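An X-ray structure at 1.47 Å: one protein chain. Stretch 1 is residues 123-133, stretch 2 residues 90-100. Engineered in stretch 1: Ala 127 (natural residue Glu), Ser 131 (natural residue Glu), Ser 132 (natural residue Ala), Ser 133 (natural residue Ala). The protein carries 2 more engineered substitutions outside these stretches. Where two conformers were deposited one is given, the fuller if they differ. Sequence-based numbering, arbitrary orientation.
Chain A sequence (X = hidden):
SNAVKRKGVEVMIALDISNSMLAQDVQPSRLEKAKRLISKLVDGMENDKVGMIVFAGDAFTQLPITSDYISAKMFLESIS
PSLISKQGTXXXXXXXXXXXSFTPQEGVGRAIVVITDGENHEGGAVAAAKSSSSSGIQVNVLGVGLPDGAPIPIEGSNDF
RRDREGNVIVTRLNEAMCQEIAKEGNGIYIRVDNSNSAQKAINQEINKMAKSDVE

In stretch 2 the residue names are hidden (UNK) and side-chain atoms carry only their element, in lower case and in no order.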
# COMPACT_ATOMS: atom_id res chain seq x y z
N GLY A 123 -13.38 1.34 -9.80
CA GLY A 123 -13.79 2.61 -9.23
C GLY A 123 -14.05 2.46 -7.74
O GLY A 123 -14.14 1.35 -7.23
N GLY A 124 -14.15 3.59 -7.04
CA GLY A 124 -14.55 3.56 -5.64
C GLY A 124 -13.45 3.73 -4.60
O GLY A 124 -13.73 3.72 -3.41
N ALA A 125 -12.21 3.90 -5.04
CA ALA A 125 -11.12 4.14 -4.09
C ALA A 125 -11.30 5.47 -3.36
O ALA A 125 -11.12 5.55 -2.14
CB ALA A 125 -9.78 4.10 -4.80
N VAL A 126 -11.66 6.52 -4.11
CA VAL A 126 -11.87 7.83 -3.51
C VAL A 126 -13.06 7.78 -2.54
O VAL A 126 -12.97 8.29 -1.41
CB VAL A 126 -12.06 8.92 -4.59
CG1 VAL A 126 -12.38 10.25 -3.96
CG2 VAL A 126 -10.80 9.05 -5.44
N ALA A 127 -14.15 7.15 -2.96
CA ALA A 127 -15.34 6.99 -2.12
C ALA A 127 -15.02 6.20 -0.85
O ALA A 127 -15.52 6.51 0.23
CB ALA A 127 -16.46 6.31 -2.90
N ALA A 128 -14.18 5.17 -0.98
CA ALA A 128 -13.78 4.39 0.18
C ALA A 128 -12.97 5.25 1.15
O ALA A 128 -13.16 5.15 2.37
CB ALA A 128 -12.97 3.16 -0.24
N ALA A 129 -12.08 6.07 0.62
CA ALA A 129 -11.28 6.96 1.46
C ALA A 129 -12.16 7.96 2.19
O ALA A 129 -11.95 8.21 3.38
CB ALA A 129 -10.22 7.69 0.63
N LYS A 130 -13.14 8.52 1.49
CA LYS A 130 -14.11 9.44 2.08
C LYS A 130 -14.88 8.78 3.22
O LYS A 130 -15.04 9.36 4.30
CB LYS A 130 -15.09 9.94 1.03
CG LYS A 130 -16.04 11.01 1.54
CD LYS A 130 -15.25 12.21 2.04
CE LYS A 130 -16.16 13.35 2.47
NZ LYS A 130 -15.37 14.59 2.73
N SER A 131 -15.35 7.56 2.99
CA SER A 131 -16.11 6.82 3.99
C SER A 131 -15.26 6.60 5.24
O SER A 131 -15.72 6.81 6.37
CB SER A 131 -16.56 5.47 3.43
OG SER A 131 -17.44 4.83 4.33
N SER A 132 -14.03 6.19 5.01
CA SER A 132 -13.09 5.95 6.10
C SER A 132 -12.84 7.21 6.92
O SER A 132 -13.00 7.20 8.14
CB SER A 132 -11.77 5.41 5.53
OG SER A 132 -10.88 5.05 6.57
N SER A 133 -12.45 8.30 6.27
CA SER A 133 -12.11 9.51 6.99
C SER A 133 -13.32 10.12 7.70
O SER A 133 -13.20 10.69 8.78
CB SER A 133 -11.41 10.53 6.07
OG SER A 133 -12.29 11.01 5.07
N UNK A 90 -7.44 -3.21 -6.90
CA UNK A 90 -8.68 -2.84 -6.21
C UNK A 90 -8.41 -2.09 -4.91
O UNK A 90 -8.63 -2.62 -3.81
c UNK A 90 -9.50 -4.08 -5.94
N UNK A 91 -7.96 -0.84 -5.03
CA UNK A 91 -7.62 -0.04 -3.87
C UNK A 91 -8.83 0.19 -2.96
O UNK A 91 -8.71 0.15 -1.72
c UNK A 91 -6.69 2.17 -3.08
c UNK A 91 -6.99 1.31 -4.30
c UNK A 91 -5.09 2.36 -5.68
c UNK A 91 -5.72 1.07 -5.12
N UNK A 92 -10.00 0.43 -3.55
CA UNK A 92 -11.21 0.66 -2.76
C UNK A 92 -11.54 -0.53 -1.89
O UNK A 92 -11.85 -0.38 -0.71
N UNK A 93 -11.47 -1.72 -2.47
CA UNK A 93 -11.72 -2.94 -1.70
C UNK A 93 -10.75 -3.07 -0.53
O UNK A 93 -11.14 -3.49 0.56
c UNK A 93 -11.66 -4.16 -2.61
N UNK A 94 -9.49 -2.70 -0.76
CA UNK A 94 -8.48 -2.77 0.30
C UNK A 94 -8.75 -1.76 1.42
O UNK A 94 -8.61 -2.09 2.61
c UNK A 94 -7.06 -2.58 -0.28
N UNK A 95 -9.14 -0.54 1.06
CA UNK A 95 -9.47 0.47 2.07
C UNK A 95 -10.69 0.06 2.87
O UNK A 95 -10.70 0.18 4.10
c UNK A 95 -10.21 2.85 2.46
c UNK A 95 -8.61 3.58 -0.08
c UNK A 95 -8.40 2.33 0.77
c UNK A 95 -9.69 1.85 1.42
N UNK A 96 -11.70 -0.45 2.17
CA UNK A 96 -12.91 -0.93 2.84
C UNK A 96 -12.59 -2.03 3.85
O UNK A 96 -13.11 -2.04 4.96
c UNK A 96 -13.94 -1.46 1.83
o UNK A 96 -14.70 0.81 1.57
c UNK A 96 -14.70 -0.35 1.13
n UNK A 96 -15.37 -0.70 0.05
N UNK A 97 -11.74 -2.97 3.45
CA UNK A 97 -11.37 -4.07 4.33
C UNK A 97 -10.59 -3.52 5.52
O UNK A 97 -10.85 -3.91 6.67
c UNK A 97 -9.14 -7.13 3.50
c UNK A 97 -10.54 -5.09 3.56
c UNK A 97 -11.17 -7.07 4.95
c UNK A 97 -10.03 -6.26 4.39
N UNK A 98 -9.63 -2.63 5.25
CA UNK A 98 -8.84 -2.02 6.32
C UNK A 98 -9.69 -1.28 7.34
O UNK A 98 -9.46 -1.39 8.55
c UNK A 98 -7.77 -1.10 5.73
N UNK A 99 -10.69 -0.53 6.85
CA UNK A 99 -11.53 0.27 7.72
C UNK A 99 -12.32 -0.58 8.70
O UNK A 99 -12.73 -0.10 9.75
c UNK A 99 -12.48 1.14 6.90
N UNK A 100 -12.52 -1.85 8.36
CA UNK A 100 -13.27 -2.76 9.20
C UNK A 100 -12.38 -3.69 10.01
O UNK A 100 -12.86 -4.62 10.66
n UNK A 100 -17.93 -5.47 5.91
c UNK A 100 -17.68 -5.54 7.21
c UNK A 100 -16.40 -3.46 7.02
c UNK A 100 -14.24 -3.56 8.32
n UNK A 100 -16.94 -4.58 7.77
c UNK A 100 -15.36 -2.68 7.78
n UNK A 100 -18.17 -6.54 7.93
O HOH W 1 -13.84 2.69 3.59

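Position 90 carries a single side-chain carbon, which lies well short of stretch 1; a lone methyl identifies Ala 90. It occupies the N-cap position, and its carbonyl O accepts the first backbone hydrogen bond of the helix that follows, from N of position 94 at 3.2 Å.

Position 91 has four carbons, forked at the first, with one arm two carbons long. That branching at CB defines isoleucine, and Ile 91 adopts the m rotamer at chi1 and t at chi2. Its CB packs 4.0 Å from CB of Ala 125, an apolar contact at the start of both helices.

Position 92 has no side-chain atom, so the residue is Gly 92. Here the backbones come very close: CA of Gly 92 lies 3.7 Å from CA of Ala 125 and 4.0 Å from O of Gly 124. A CB in ideal geometry would point toward stretch 1 and stand only 3.1 Å from O of Gly 124 and 3.2 Å from N of Ala 125, so the bare CA is what the tight approach accommodates.

Position 93 again has one carbon, directed away from stretch 1, and is Ala 93. Position 94, also with one carbon, points sideways without reaching the partner, and is Ala 94.

Four carbons recur at position 95, forked at the first and with one two-carbon arm, and they enter a hollow formed by Ala 125, Ala 128, Ala 129 and Ser 132. This is Ile 95, again m at chi1 and t at chi2. Its CG2 lies 3.9 Å from CB of Ala 128 and 4.3 Å from CB of the engineered Ser 132, while its CD1 lies 3.8 Å from O of Ala 125.

Position 96 shows two carbons, the second bearing one oxygen and one nitrogen: a short amide, hence Asn 96. Its CA-to-CB bond points sideways, but the end of the side chain comes nearer, placing OD1 3.4 Å from CB of Ala 128. A water donates hydrogen bonds both to OD1 of Asn 96 (2.9 Å from the water O) and to O of Ala 128 (2.8 Å), thereby linking the helices.

Position 97 has four carbons forked at the second, which gives Leu 97; it is out of reach of stretch 1. The single carbon of position 98 makes no contact either, and marks Ala 98. Position 99 likewise has one carbon, directed toward stretch 1, and is Ala 99; its CB lies 4.2 Å from OG of Ser 132. Position 100 extends through three carbons and a nitrogen to a carbon carrying two further nitrogens, the guanidinium of Arg 100, remote from stretch 1.

The helices run nearly parallel, at 18°, with axes 8.0 Å apart at closest approach. No direct hydrogen bond joins them; the contact rests on close packing of small residues, Gly 92 against Ala 125, with Ile 95 as the knob and one bridging water beside it.

Stretch 2 90-100: AIGAAINLAAR
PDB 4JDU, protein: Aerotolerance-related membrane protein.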